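Local structure of alpha-galactosidase 1 (Saccharomyces cerevisiae, 3LRK) at residues K154-F157 with E161-Y164. The protein hydrolyses terminal, non-reducing alpha-D-galactose residues from alpha-D-galactosides such as galactose oligosaccharides and galactomannans. The protein carries 1 engineered substitution. Residues are numbered along the deposited sequence; the frame is centred on the assembly and turned at random.
Sequences KGQF and EISY
Gln156 and Phe157 run their backbone past Ile162 and Ser163, in the first turn of helix 160-177, with CA of Phe157 and CA of Ser163 5.0 Å apart. Gln156 centres an inverse gamma turn, closed by a weak 3.0 Å bond from Phe157 N to Gly155 O, in the loop linking strand 145-149 of the TIM barrel to that helix. Ile162 does most of the touching: its CG1 stands anti to the backbone N (chi1 -170°), directed at the loop, and the extended chi2 (161°) then brings CD1 to 3.6 Å from CA of Gln156, while the CG2 branch meets the carbonyl carbon of Phe157 at 3.5 Å. Cutting Ile162 back to an alanine is likely to open a gap against CA and C of Gln156 and C of Phe157. Ser163 OG approaches CA of Phe157 at 3.6 Å but hydrogen-bonds to Asp191. The CB of Phe157 points away from the helix, and its ring meets Tyr195 of a neighbouring subunit edge-to-face, placing the loop at an interface of the homotetramer. Arg166 NE bonds to the Gln156 carbonyl oxygen, tying loop to helix. One water donates to Ile162 O at 2.7 Å and, weakly, to Gln156 OE1 at 3.4 Å.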
# COMPACT_ATOMS: atom_id res chain seq x y z
N LYS A 154 19.84 1.26 -9.34
CA LYS A 154 19.99 -0.15 -9.74
C LYS A 154 19.08 -1.12 -8.97
O LYS A 154 19.52 -2.20 -8.58
CB LYS A 154 21.46 -0.59 -9.59
CG LYS A 154 22.46 0.26 -10.39
CD LYS A 154 23.91 -0.18 -10.12
CE LYS A 154 24.45 -1.06 -11.22
NZ LYS A 154 25.95 -1.21 -11.07
N GLY A 155 17.84 -0.72 -8.73
CA GLY A 155 16.86 -1.54 -8.03
C GLY A 155 17.03 -1.67 -6.52
O GLY A 155 16.29 -2.43 -5.87
N GLN A 156 17.97 -0.90 -5.95
CA GLN A 156 18.29 -1.01 -4.51
C GLN A 156 17.45 -0.09 -3.63
O GLN A 156 17.96 0.72 -2.84
CB GLN A 156 19.79 -0.79 -4.27
CG GLN A 156 20.68 -1.81 -4.93
CD GLN A 156 22.13 -1.70 -4.51
OE1 GLN A 156 22.44 -1.19 -3.43
NE2 GLN A 156 23.03 -2.18 -5.37
N PHE A 157 16.14 -0.25 -3.76
CA PHE A 157 15.14 0.50 -3.02
C PHE A 157 13.90 -0.40 -2.89
O PHE A 157 13.89 -1.51 -3.44
CB PHE A 157 14.80 1.82 -3.74
CG PHE A 157 13.96 1.64 -4.97
CD1 PHE A 157 12.58 1.85 -4.91
CD2 PHE A 157 14.53 1.23 -6.17
CE1 PHE A 157 11.78 1.67 -6.05
CE2 PHE A 157 13.74 1.05 -7.31
CZ PHE A 157 12.36 1.26 -7.24
N GLU A 161 14.96 -1.56 4.70
CA GLU A 161 16.25 -2.22 4.92
C GLU A 161 17.24 -2.07 3.75
O GLU A 161 18.43 -1.84 3.97
CB GLU A 161 16.03 -3.69 5.26
CG GLU A 161 17.29 -4.45 5.61
CD GLU A 161 17.13 -5.94 5.40
OE1 GLU A 161 17.79 -6.70 6.15
OE2 GLU A 161 16.37 -6.36 4.48
N ILE A 162 16.75 -2.23 2.52
CA ILE A 162 17.62 -2.08 1.35
C ILE A 162 18.11 -0.63 1.15
O ILE A 162 19.27 -0.41 0.83
CB ILE A 162 17.00 -2.67 0.05
CG1 ILE A 162 18.05 -2.70 -1.06
CG2 ILE A 162 15.74 -1.90 -0.37
CD1 ILE A 162 17.72 -3.66 -2.21
N SER A 163 17.22 0.36 1.33
CA SER A 163 17.62 1.76 1.18
C SER A 163 18.55 2.20 2.31
O SER A 163 19.54 2.91 2.09
CB SER A 163 16.39 2.67 1.12
OG SER A 163 15.76 2.55 -0.15
N TYR A 164 18.24 1.77 3.53
CA TYR A 164 19.12 2.01 4.67
C TYR A 164 20.54 1.48 4.44
O TYR A 164 21.51 2.18 4.70
CB TYR A 164 18.52 1.38 5.93
CG TYR A 164 19.48 1.31 7.09
CD1 TYR A 164 19.66 2.40 7.95
CD2 TYR A 164 20.21 0.14 7.35
CE1 TYR A 164 20.52 2.33 9.03
CE2 TYR A 164 21.09 0.06 8.42
CZ TYR A 164 21.23 1.16 9.26
OH TYR A 164 22.10 1.09 10.33
O HOH W 1 21.19 -1.97 -0.34